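Local coordinates for protein malyl-CoA lyase/beta-methylmalyl-CoA lyase (PDB 5UGR) that belongs to the HpcH/HpaI aldolase/citrate lyase family of TIM-barrel proteins, assembles from six chains and binds a magnesium ion, at residues Q61-L66 with V90-A95; A111-I116 with I133-L138; A146-I151 with E159-G164; G237-A242 with I261-E266; F268-A273 with D319-K324. One frame throughout, in Å; residues are numbered along the deposited sequence. Where two conformers were deposited one is given.

Contact 1 of 5, residues Q61-L66 with V90-A95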
# COMPACT_ATOMS: atom_id res chain seq x y z
N GLN A 61 18.04 20.78 34.49
CA GLN A 61 18.99 21.73 35.11
C GLN A 61 20.17 21.95 34.16
O GLN A 61 20.58 23.12 33.89
CB GLN A 61 19.44 21.22 36.51
CG GLN A 61 20.70 21.92 37.02
CD GLN A 61 21.03 21.66 38.46
OE1 GLN A 61 21.19 22.59 39.21
NE2 GLN A 61 21.16 20.38 38.86
N ALA A 62 20.69 20.84 33.56
CA ALA A 62 21.85 20.97 32.70
C ALA A 62 21.52 21.80 31.43
O ALA A 62 22.31 22.69 31.04
CB ALA A 62 22.38 19.60 32.30
N LEU A 63 20.38 21.53 30.80
CA LEU A 63 20.02 22.28 29.63
C LEU A 63 19.78 23.75 29.89
O LEU A 63 20.08 24.60 29.05
CB LEU A 63 18.77 21.69 28.93
CG LEU A 63 18.99 20.39 28.18
CD1 LEU A 63 17.64 19.77 27.88
CD2 LEU A 63 19.76 20.65 26.92
N ASN A 64 19.28 24.07 31.09
CA ASN A 64 18.99 25.45 31.43
C ASN A 64 20.14 26.24 31.96
O ASN A 64 20.17 27.48 31.80
CB ASN A 64 17.85 25.44 32.41
CG ASN A 64 16.51 25.18 31.74
OD1 ASN A 64 16.37 25.30 30.52
ND2 ASN A 64 15.54 24.84 32.52
N ASP A 65 21.09 25.55 32.61
CA ASP A 65 22.18 26.25 33.36
C ASP A 65 23.59 26.25 32.70
O ASP A 65 24.40 27.12 33.01
CB ASP A 65 22.36 25.61 34.75
CG ASP A 65 21.19 25.78 35.64
OD1 ASP A 65 20.26 26.55 35.31
OD2 ASP A 65 21.23 25.13 36.71
N LEU A 66 23.88 25.21 31.90
CA LEU A 66 25.25 25.04 31.44
C LEU A 66 25.41 25.77 30.12
O LEU A 66 24.43 26.10 29.43
CB LEU A 66 25.56 23.55 31.24
CG LEU A 66 25.60 22.73 32.52
CD1 LEU A 66 25.94 21.26 32.29
CD2 LEU A 66 26.54 23.34 33.58
N VAL A 90 7.27 15.76 27.93
CA VAL A 90 6.49 16.87 28.53
C VAL A 90 7.40 17.74 29.42
O VAL A 90 7.48 18.95 29.24
CB VAL A 90 5.28 16.34 29.34
CG1 VAL A 90 4.66 17.47 30.19
CG2 VAL A 90 4.22 15.79 28.39
N ASP A 91 8.09 17.11 30.37
CA ASP A 91 8.82 17.93 31.37
C ASP A 91 9.97 18.71 30.72
O ASP A 91 10.17 19.89 31.00
CB ASP A 91 9.34 17.10 32.51
CG ASP A 91 8.27 16.55 33.39
OD1 ASP A 91 7.08 16.84 33.19
OD2 ASP A 91 8.66 15.91 34.40
N ILE A 92 10.71 18.06 29.84
CA ILE A 92 11.89 18.71 29.26
C ILE A 92 11.50 19.70 28.20
O ILE A 92 12.07 20.82 28.18
CB ILE A 92 12.95 17.71 28.78
CG1 ILE A 92 13.39 16.83 29.94
CG2 ILE A 92 14.12 18.40 28.10
CD1 ILE A 92 14.15 15.54 29.61
N VAL A 93 10.56 19.35 27.29
CA VAL A 93 10.22 20.30 26.27
C VAL A 93 9.54 21.53 26.91
O VAL A 93 9.82 22.69 26.49
CB VAL A 93 9.40 19.70 25.10
CG1 VAL A 93 9.03 20.73 24.06
CG2 VAL A 93 10.18 18.55 24.45
N GLU A 94 8.73 21.33 27.93
CA GLU A 94 8.10 22.50 28.59
C GLU A 94 9.13 23.42 29.19
O GLU A 94 8.99 24.64 29.08
CB GLU A 94 7.09 22.04 29.65
CG GLU A 94 5.75 21.58 29.10
CD GLU A 94 4.73 21.23 30.17
OE1 GLU A 94 5.05 21.25 31.39
OE2 GLU A 94 3.57 20.96 29.77
N ALA A 95 10.17 22.84 29.82
CA ALA A 95 11.11 23.61 30.67
C ALA A 95 12.33 24.15 29.97
O ALA A 95 13.00 25.01 30.54
CB ALA A 95 11.52 22.78 31.86

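Contact 2 of 5, residues A111-I116 with I133-L138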
# COMPACT_ATOMS: atom_id res chain seq x y z
N ALA A 111 4.56 5.39 12.38
CA ALA A 111 3.60 5.94 13.35
C ALA A 111 4.27 6.18 14.71
O ALA A 111 3.77 7.02 15.50
CB ALA A 111 2.38 5.04 13.52
N ASP A 112 5.39 5.49 15.01
CA ASP A 112 6.13 5.80 16.24
C ASP A 112 6.58 7.27 16.21
O ASP A 112 6.50 8.02 17.22
CB ASP A 112 7.38 4.90 16.39
CG ASP A 112 7.06 3.43 16.75
OD1 ASP A 112 6.09 3.21 17.48
OD2 ASP A 112 7.89 2.60 16.29
N VAL A 113 7.07 7.69 15.06
CA VAL A 113 7.58 9.06 14.90
C VAL A 113 6.42 10.06 14.92
O VAL A 113 6.51 11.12 15.56
CB VAL A 113 8.43 9.19 13.65
CG1 VAL A 113 9.04 10.61 13.57
CG2 VAL A 113 9.55 8.18 13.63
N TYR A 114 5.33 9.73 14.23
CA TYR A 114 4.12 10.53 14.25
C TYR A 114 3.69 10.82 15.68
O TYR A 114 3.30 11.95 16.03
CB TYR A 114 3.03 9.87 13.41
CG TYR A 114 1.80 10.62 13.05
CD1 TYR A 114 0.75 10.78 13.96
CD2 TYR A 114 1.66 11.19 11.77
CE1 TYR A 114 -0.47 11.38 13.58
CE2 TYR A 114 0.47 11.79 11.40
CZ TYR A 114 -0.60 11.88 12.27
OH TYR A 114 -1.77 12.48 11.87
N ALA A 115 3.69 9.78 16.51
CA ALA A 115 3.26 9.96 17.90
C ALA A 115 4.05 11.00 18.63
O ALA A 115 3.46 11.80 19.39
CB ALA A 115 3.28 8.62 18.63
N ILE A 116 5.38 10.97 18.45
CA ILE A 116 6.23 11.96 19.12
C ILE A 116 6.03 13.33 18.51
O ILE A 116 6.12 14.35 19.21
CB ILE A 116 7.70 11.50 19.14
CG1 ILE A 116 7.81 10.07 19.66
CG2 ILE A 116 8.58 12.45 19.97
CD1 ILE A 116 7.10 9.73 20.91
N ILE A 133 11.70 21.95 17.32
CA ILE A 133 12.58 20.80 17.60
C ILE A 133 12.66 19.88 16.37
O ILE A 133 11.66 19.64 15.68
CB ILE A 133 12.05 20.04 18.83
CG1 ILE A 133 12.46 20.78 20.11
CG2 ILE A 133 12.43 18.55 18.86
CD1 ILE A 133 11.67 20.31 21.33
N GLY A 134 13.86 19.36 16.11
CA GLY A 134 14.05 18.33 15.08
C GLY A 134 14.13 16.96 15.72
O GLY A 134 14.44 16.84 16.88
N PHE A 135 13.98 15.94 14.88
CA PHE A 135 14.06 14.56 15.32
C PHE A 135 15.26 13.83 14.70
O PHE A 135 15.58 13.97 13.47
CB PHE A 135 12.82 13.76 15.00
CG PHE A 135 11.55 14.16 15.71
CD1 PHE A 135 11.54 14.87 16.92
CD2 PHE A 135 10.34 13.72 15.25
CE1 PHE A 135 10.37 15.13 17.58
CE2 PHE A 135 9.16 13.97 15.93
CZ PHE A 135 9.18 14.71 17.11
N GLU A 136 15.85 12.96 15.49
CA GLU A 136 16.76 11.92 15.02
C GLU A 136 16.10 10.60 15.46
O GLU A 136 15.52 10.51 16.54
CB GLU A 136 18.15 12.04 15.65
CG GLU A 136 19.15 10.97 15.23
CD GLU A 136 20.54 11.24 15.90
OE1 GLU A 136 21.02 12.41 15.76
OE2 GLU A 136 21.07 10.29 16.57
N VAL A 137 16.17 9.58 14.61
CA VAL A 137 15.67 8.25 14.96
C VAL A 137 16.80 7.26 15.04
O VAL A 137 17.71 7.27 14.23
CB VAL A 137 14.58 7.78 14.00
CG1 VAL A 137 13.33 8.62 14.10
CG2 VAL A 137 15.08 7.62 12.66
N LEU A 138 16.71 6.40 16.03
CA LEU A 138 17.60 5.25 16.13
C LEU A 138 17.00 4.04 15.43
O LEU A 138 15.85 3.63 15.76
CB LEU A 138 17.86 4.92 17.60
CG LEU A 138 19.21 5.33 18.14
CD1 LEU A 138 19.18 5.57 19.63
CD2 LEU A 138 20.27 4.33 17.75

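Contact 3 of 5, residues A146-I151 with E159-G164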
# COMPACT_ATOMS: atom_id res chain seq x y z
N ALA A 146 13.62 -3.28 8.97
CA ALA A 146 12.63 -3.77 7.99
C ALA A 146 11.66 -2.70 7.47
O ALA A 146 11.04 -2.87 6.41
CB ALA A 146 11.85 -4.90 8.61
N ASN A 147 11.55 -1.56 8.19
CA ASN A 147 10.67 -0.48 7.88
C ASN A 147 11.42 0.84 7.65
O ASN A 147 10.80 1.91 7.64
CB ASN A 147 9.60 -0.33 8.97
CG ASN A 147 8.68 -1.52 8.99
OD1 ASN A 147 7.87 -1.67 8.08
ND2 ASN A 147 8.80 -2.33 9.96
N VAL A 148 12.74 0.77 7.40
CA VAL A 148 13.53 2.00 7.46
C VAL A 148 13.17 3.01 6.39
O VAL A 148 13.20 4.23 6.64
CB VAL A 148 15.04 1.66 7.46
CG1 VAL A 148 15.53 1.01 6.18
CG2 VAL A 148 15.88 2.86 7.87
N GLU A 149 12.79 2.55 5.19
CA GLU A 149 12.45 3.45 4.13
C GLU A 149 11.19 4.23 4.45
O GLU A 149 11.10 5.44 4.19
CB GLU A 149 12.29 2.70 2.80
CG GLU A 149 13.54 1.96 2.36
CD GLU A 149 13.72 0.56 2.94
OE1 GLU A 149 12.84 -0.04 3.75
OE2 GLU A 149 14.83 0.05 2.54
N ALA A 150 10.19 3.55 5.00
CA ALA A 150 8.98 4.20 5.47
C ALA A 150 9.20 5.14 6.63
O ALA A 150 8.61 6.25 6.69
CB ALA A 150 7.89 3.15 5.81
N ILE A 151 10.07 4.74 7.54
CA ILE A 151 10.38 5.65 8.67
C ILE A 151 11.00 6.94 8.17
O ILE A 151 10.78 8.01 8.72
CB ILE A 151 11.29 4.91 9.70
CG1 ILE A 151 10.51 3.77 10.39
CG2 ILE A 151 11.87 5.87 10.72
CD1 ILE A 151 11.39 2.74 11.08
N GLU A 159 15.36 14.64 10.71
CA GLU A 159 16.63 15.10 10.16
C GLU A 159 17.71 14.06 9.96
O GLU A 159 18.61 14.29 9.13
CB GLU A 159 17.27 16.19 11.03
CG GLU A 159 16.38 17.38 11.31
CD GLU A 159 17.09 18.46 12.14
OE1 GLU A 159 16.35 19.27 12.76
OE2 GLU A 159 18.35 18.47 12.15
N ALA A 160 17.66 12.94 10.67
CA ALA A 160 18.84 12.06 10.78
C ALA A 160 18.41 10.70 11.31
O ALA A 160 17.41 10.61 12.03
CB ALA A 160 19.84 12.68 11.74
N MET A 161 19.19 9.68 10.96
CA MET A 161 19.02 8.34 11.52
C MET A 161 20.38 7.87 12.01
O MET A 161 21.39 8.05 11.29
CB MET A 161 18.48 7.33 10.48
CG MET A 161 17.36 7.81 9.58
SD MET A 161 16.71 6.56 8.43
CE MET A 161 15.09 6.56 9.14
N SER A 162 20.38 7.27 13.22
CA SER A 162 21.57 6.64 13.74
C SER A 162 21.42 5.12 13.70
O SER A 162 20.36 4.62 14.08
CB SER A 162 21.84 7.04 15.18
OG SER A 162 22.38 8.37 15.30
N PHE A 163 22.50 4.43 13.27
CA PHE A 163 22.56 2.97 13.28
C PHE A 163 23.05 2.51 14.63
O PHE A 163 24.23 2.59 14.95
CB PHE A 163 23.41 2.48 12.15
CG PHE A 163 23.65 1.01 12.18
CD1 PHE A 163 22.58 0.15 12.28
CD2 PHE A 163 24.96 0.50 12.21
CE1 PHE A 163 22.81 -1.23 12.36
CE2 PHE A 163 25.17 -0.88 12.26
CZ PHE A 163 24.11 -1.72 12.37
N GLY A 164 22.11 1.98 15.43
CA GLY A 164 22.44 1.48 16.77
C GLY A 164 22.97 0.08 16.72
O GLY A 164 22.23 -0.90 16.95

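Contact 4 of 5, residues G237-A242 with I261-E266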
# COMPACT_ATOMS: atom_id res chain seq x y z
N GLY A 237 40.95 0.76 15.41
CA GLY A 237 39.71 0.12 15.04
C GLY A 237 38.55 1.11 14.90
O GLY A 237 37.71 0.99 13.99
N TYR A 238 38.48 2.11 15.79
CA TYR A 238 37.46 3.15 15.67
C TYR A 238 37.62 3.84 14.34
O TYR A 238 36.61 4.05 13.61
CB TYR A 238 37.55 4.16 16.81
CG TYR A 238 36.49 5.21 16.78
CD1 TYR A 238 36.60 6.34 15.97
CD2 TYR A 238 35.32 5.06 17.51
CE1 TYR A 238 35.57 7.29 15.90
CE2 TYR A 238 34.30 6.01 17.44
CZ TYR A 238 34.43 7.12 16.65
OH TYR A 238 33.40 8.03 16.56
N THR A 239 38.84 4.28 14.04
CA THR A 239 39.12 5.05 12.84
C THR A 239 38.81 4.21 11.59
O THR A 239 38.23 4.72 10.62
CB THR A 239 40.56 5.55 12.83
OG1 THR A 239 40.71 6.49 13.91
CG2 THR A 239 40.89 6.26 11.55
N SER A 240 39.16 2.92 11.60
CA SER A 240 38.81 2.06 10.49
C SER A 240 37.28 1.99 10.28
O SER A 240 36.78 2.14 9.17
CB SER A 240 39.37 0.64 10.69
OG SER A 240 38.81 -0.27 9.77
N ALA A 241 36.54 1.77 11.36
CA ALA A 241 35.09 1.70 11.27
C ALA A 241 34.50 3.02 10.75
O ALA A 241 33.58 3.03 9.91
CB ALA A 241 34.48 1.39 12.63
N ALA A 242 35.02 4.14 11.27
CA ALA A 242 34.57 5.46 10.84
C ALA A 242 34.87 5.71 9.37
O ALA A 242 33.97 6.20 8.65
CB ALA A 242 35.20 6.53 11.70
N ILE A 261 35.81 11.66 20.14
CA ILE A 261 35.35 12.91 19.55
C ILE A 261 36.28 13.43 18.47
O ILE A 261 35.81 13.74 17.36
CB ILE A 261 35.14 13.99 20.63
CG1 ILE A 261 34.03 13.58 21.62
CG2 ILE A 261 34.77 15.33 20.01
CD1 ILE A 261 33.96 14.44 22.86
N ASP A 262 37.59 13.51 18.76
CA ASP A 262 38.53 14.05 17.78
C ASP A 262 38.64 13.09 16.59
O ASP A 262 38.82 13.53 15.44
CB ASP A 262 39.92 14.25 18.41
CG ASP A 262 39.99 15.49 19.31
OD1 ASP A 262 39.05 16.31 19.35
OD2 ASP A 262 40.99 15.60 20.03
N LEU A 263 38.51 11.79 16.86
CA LEU A 263 38.65 10.79 15.79
C LEU A 263 37.49 10.95 14.78
O LEU A 263 37.72 10.99 13.58
CB LEU A 263 38.72 9.35 16.31
CG LEU A 263 39.82 9.01 17.29
CD1 LEU A 263 39.67 7.60 17.78
CD2 LEU A 263 41.16 9.21 16.64
N ALA A 264 36.26 11.12 15.29
CA ALA A 264 35.08 11.33 14.43
C ALA A 264 35.18 12.66 13.72
O ALA A 264 34.92 12.75 12.49
CB ALA A 264 33.79 11.24 15.22
N ASN A 265 35.56 13.71 14.47
CA ASN A 265 35.67 14.98 13.79
C ASN A 265 36.63 14.98 12.63
O ASN A 265 36.38 15.63 11.59
CB ASN A 265 36.02 16.07 14.78
CG ASN A 265 34.82 16.48 15.67
OD1 ASN A 265 33.67 16.19 15.37
ND2 ASN A 265 35.10 17.15 16.77
N GLU A 266 37.76 14.30 12.80
CA GLU A 266 38.76 14.28 11.73
C GLU A 266 38.25 13.49 10.51
O GLU A 266 38.38 13.93 9.37
CB GLU A 266 40.06 13.63 12.22
CG GLU A 266 41.11 13.52 11.11
CD GLU A 266 42.56 13.48 11.63
OE1 GLU A 266 42.87 12.60 12.48
OE2 GLU A 266 43.38 14.32 11.18
O HOH W 1 40.24 9.38 13.11

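Contact 5 of 5, residues F268-A273 with D319-K324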
# COMPACT_ATOMS: atom_id res chain seq x y z
N PHE A 268 35.15 12.70 9.49
CA PHE A 268 33.95 13.16 8.81
C PHE A 268 34.00 14.63 8.36
O PHE A 268 33.00 15.16 7.86
CB PHE A 268 32.71 12.88 9.67
CG PHE A 268 32.44 11.41 9.87
CD1 PHE A 268 31.83 10.68 8.87
CD2 PHE A 268 32.84 10.77 10.99
CE1 PHE A 268 31.59 9.33 9.05
CE2 PHE A 268 32.61 9.42 11.18
CZ PHE A 268 32.01 8.68 10.19
N THR A 269 35.14 15.29 8.55
CA THR A 269 35.37 16.57 7.88
C THR A 269 35.32 16.33 6.35
O THR A 269 36.01 15.46 5.85
CB THR A 269 36.70 17.11 8.35
OG1 THR A 269 36.57 17.47 9.74
CG2 THR A 269 37.08 18.39 7.58
N PRO A 270 34.53 17.11 5.60
CA PRO A 270 34.55 16.91 4.13
C PRO A 270 35.90 17.28 3.51
O PRO A 270 36.60 18.13 4.06
CB PRO A 270 33.43 17.84 3.62
CG PRO A 270 33.16 18.79 4.73
CD PRO A 270 33.56 18.13 6.01
N SER A 271 36.26 16.63 2.40
CA SER A 271 37.56 16.98 1.73
C SER A 271 37.49 18.38 1.18
O SER A 271 36.39 18.89 0.88
CB SER A 271 37.90 16.03 0.58
OG SER A 271 37.04 16.19 -0.53
N GLU A 272 38.66 19.00 1.06
CA GLU A 272 38.77 20.31 0.42
C GLU A 272 38.18 20.29 -0.99
O GLU A 272 37.47 21.24 -1.40
CB GLU A 272 40.24 20.80 0.44
CG GLU A 272 40.64 21.35 1.82
CD GLU A 272 42.06 21.92 1.90
OE1 GLU A 272 42.84 21.79 0.92
OE2 GLU A 272 42.38 22.48 2.96
N ALA A 273 38.40 19.19 -1.69
CA ALA A 273 37.96 19.04 -3.03
C ALA A 273 36.43 18.98 -3.11
O ALA A 273 35.83 19.61 -3.98
CB ALA A 273 38.57 17.78 -3.65
N ASP A 319 30.61 25.69 6.20
CA ASP A 319 30.58 27.04 6.79
C ASP A 319 30.55 26.90 8.30
O ASP A 319 31.15 27.69 9.01
CB ASP A 319 29.34 27.80 6.32
CG ASP A 319 29.43 28.26 4.84
OD1 ASP A 319 30.52 28.14 4.17
OD2 ASP A 319 28.39 28.83 4.40
N ALA A 320 29.79 25.92 8.80
CA ALA A 320 29.71 25.69 10.27
C ALA A 320 31.06 25.36 10.88
O ALA A 320 31.40 25.80 11.97
CB ALA A 320 28.73 24.57 10.58
N MET A 321 31.82 24.56 10.17
CA MET A 321 33.16 24.17 10.60
C MET A 321 34.02 25.39 10.70
O MET A 321 34.81 25.50 11.63
CB MET A 321 33.79 23.11 9.68
CG MET A 321 33.79 21.74 10.35
SD MET A 321 34.54 20.71 9.16
CE MET A 321 36.25 21.10 9.69
N GLY A 322 33.90 26.30 9.74
CA GLY A 322 34.72 27.48 9.70
C GLY A 322 34.46 28.40 10.85
O GLY A 322 35.32 29.19 11.19
N GLY A 323 33.27 28.33 11.45
CA GLY A 323 32.94 29.25 12.56
C GLY A 323 32.98 28.66 13.95
O GLY A 323 32.59 29.32 14.89
N LYS A 324 33.46 27.41 14.06
CA LYS A 324 33.37 26.64 15.31
C LYS A 324 34.32 27.14 16.40
O LYS A 324 33.86 27.45 17.52
CB LYS A 324 33.50 25.11 15.03
CG LYS A 324 32.63 24.24 15.98
CD LYS A 324 32.33 22.86 15.44
CE LYS A 324 31.40 22.00 16.38
NZ LYS A 324 32.22 21.00 17.19

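Contact 1 of 5, residues Q61-L66 with V90-A95
Asn-64 and Ala-95 bring together the C-terminal ends of two helices, 52-65 and 85-95, which follow successive strands (38-42 and 72-76) in the TIM barrel and lie next to each other in its outer layer. Ala-95 presents mainly its backbone carbonyl. A carbonyl in the last turn of a helix generally lacks a helical N-H four residues further on, and here the side-chain amide of Asn-64 takes that place. Asparagine suits the position, its short carboxamide just spanning from one helix to the carbonyl of the other, and CG stands anti to the carbonyl carbon of Asn-64 (chi1 -77°), which turns the group toward helix 85-95. The methyl of Ala-95 is small enough to let the amide in, and stays farther from Asn-64 than the oxygen does.

Beneath this polar pair, on the side facing the barrel, Leu-63 and Ile-92 make the apolar part of the contact. The branch CD1 of Leu-63 touches CG2 of Ile-92 at 3.8 Å, the two side chains crossing at about a right angle. Branched aliphatic residues suit this buried layer: Ile-92 also packs on Ile-60 and Leu-43, and Leu-63 on Cys-96. On its other flank, helix 85-95 meets a second subunit, where Glu-94 OE2 hydrogen-bonds Tyr-86 OH of that neighbouring subunit.

The Asn-64 bond is moderate in length, ND2 to Ala-95 O 3.2 Å with an angle of 151° at the hydrogen. Ala-95 O lies close to the plane of the amide, whereas ND2 approaches from above the carbonyl plane, 47° out of it.

Contact 2 of 5, residues A111-I116 with I133-L138
Just ahead of Val-113, which packs on Phe-135 and Val-137, the carboxylate oxygen OD2 of Asp-112 is gripped by three groups: the backbone N atoms of Gly-108 and Val-109, and Ser-2 OG of a neighbouring subunit. That polar side of helix 110-127 faces the loop just ahead of the helix and another chain, while the side chains facing strand 134-139 are apolar. Val-113 divides its two methyls between partners. CG1, anti to the backbone N (chi1 -175°), reaches Phe-135 CD2 at 3.8 Å, and CG2 reaches Val-137 CG1, also at 3.8 Å. Strand 101-104, helix 110-127 and strand 134-139 form a beta-alpha-beta unit of the TIM barrel, with the helix running back outside the sheet at 148° to the strand, the segment axes 10.7 Å apart. Phe-135 is long enough to bridge much of that gap. Its ring tip enters beside the helix backbone, where CZ lies 3.7 Å from Ile-116 CG2 and equally near Ile-116 C, and CE2 comes 3.9 Å from Val-113 O. Ile-116 CG2 and Val-113 CG1 both approach the ring obliquely. Beta-branched Ile-116 fits here because CG2 can meet the ring while CG1 leads away from the strand; Ile-104 of strand 101-104 packs on both Ile-116 and Phe-135.

Contact 3 of 5, residues A146-I151 with E159-G164
Met-161 meets Val-148 and Ile-151 without any ring between them; the flat group met across the contact is the Val-148 peptide, whose carbonyl oxygen, Val-148 O, lies 3.9 Å from Met-161 CE, a van der Waals approach and no bond. The ring of Phe-163, two residues on along the strand, turns instead to Tyr-168, with which it makes an edge-to-face pair.

The contact itself is aliphatic. Met-161 runs out from its strand almost straight, with chi2 at -177°, and then bends at the sulfur (chi3 117°), carrying CE round toward the helix. Met-161 SD comes 3.8 Å from Val-148 CG2, and Met-161 CE comes 3.7 Å from Ile-151 CG2. Met-161 was modelled in two conformers, so these distances hold for one of them and the fit of the tip is correspondingly less certain. Each helix residue offers the methyl that is anti to its own backbone N, and both meet the methionine at a slant.

Helix 148-151 is a single short turn that, after helix 142-146, completes the connection between strands 134-139 and 158-163 of the TIM barrel, standing in the layer of helices outside the sheet. Met-161 points outward from strand 158-163 into that layer. A flexible, unbranched thioether suits the place, since it can extend from the sheet and adapt its tip to several neighbours: Val-137 of the adjacent strand and Met-213 and Cys-217 of helix 207-220 also pack against it. Beta-branched Val-148 and Ile-151 give the small helix a compact apolar face; Val-148 further touches Ile-139 and Arg-212, and Ile-151 touches Val-137 and Val-107.

Contact 4 of 5, residues G237-A242 with I261-E266
Tyr-238 leaves helix 235-248 toward Leu-263 and Ala-264, with CG anti to the backbone N (chi1 -177°). CB and CG pass Leu-263 CD1 at the margin of contact. Farther out, Tyr-238 CD1 is 3.7 Å from Leu-263 CB and 3.8 Å from Leu-263 CD1, so that Leu-263 meets this side of the ring obliquely. Tyr-238 CE1 still touches Leu-263 CB and comes 3.9 Å from Ala-264 N. At the tip, Tyr-238 OH passes 3.5 Å from Ala-264 CB, a methyl small enough to let the hydroxyl by. That hydroxyl hydrogen-bonds the backbone O of Trp-254. A tyrosine suits this place because its ring packs between the helices while its buried hydroxyl reaches a carbonyl of the barrel strand beneath.

Toward solvent the contact turns polar. A water lies 3.0 Å from Thr-239 OG1 and donates to Leu-263 O, also 3.0 Å away, bridging the two helices. Thr-239 OG1 also hydrogen-bonds Pro-235 O, one turn back in its own helix, and Leu-263 CD2 packs against that same oxygen side of the threonine.

The segment axes point the same general way, inclined by 30° and 9.9 Å apart at their closest. Two such helices, following strands 223-226 and 252-255, are typical of neighbouring helices in the outer layer of a TIM barrel.

Contact 5 of 5, residues F268-A273 with D319-K324
Thr-269 and Met-321 make the close part of a small surface contact, and Pro-270 only its looser margin. The methyl end of the methionine lies against both branches of the threonine: Met-321 CE is 3.5 Å from Thr-269 CG2 and 3.6 Å from Thr-269 OG1, while SD follows behind, 3.8 Å from CG2. The two side chains cross at about a right angle. Met-321 is extended through chi2 and folds over only at its end (chi3 85°), which brings CE across the threonine. Thr-269 offers a methyl to the thioether and a hydroxyl to polar partners: OG1 hydrogen-bonds Asn-265 O, one turn back, and Arg-15 NH1 from the segment ahead of the first barrel strand. These partners fix the rotation of the side chain and hence the place of CG2.

The segment 268-273 is the bend that leads from helix 259-268, which follows the last strand of the TIM barrel, into helix 272-291. Helix 305-322, the last of the chain, brings Met-321 back against this bend, where Leu-13 and Arg-15 also touch Met-321.

Packing slackens toward Pro-270, whose CD stands 4.2 Å from Met-321 SD. The rigid ring nevertheless suits an extended stretch just ahead of a helix. Ser-271 is the N-cap of helix 272-291: its OG caps a backbone N in the first turn, and Glu-274 OE1 bonds back to Ser-271 N, the reciprocal pattern of a capping box. Ser-271 and Glu-272, like Gly-322 and Gly-323 across from them, are exposed on the open side. Lys-324 NZ forms a salt bridge with Asp-37.

In the fold
Contacts 2 and 3 lie on neighbouring strands of the barrel, their centres 10 Å apart, and are tied by a probable hydrogen bond of 2.7 Å between Glu-136 OE2 and Ser-162 OG. Neither forms the magnesium site of Asp-45, Glu-140 and Asp-167: the side chains of Val-137 and Met-161 stay about 12 and 13 Å from the ion. Contact 1 joins contact 2 through Val-93 CG1 and Ile-133 CD1, 3.8 Å apart. Across the chain's centre from contact 2 are contacts 4 and 5, which touch where Phe-268 CZ lies 3.5 Å from Ala-242 O; contact 4 pairs the helices that follow the last two barrel strands, and contact 5 brings the end of helix 305-322 against the bend after helix 259-268.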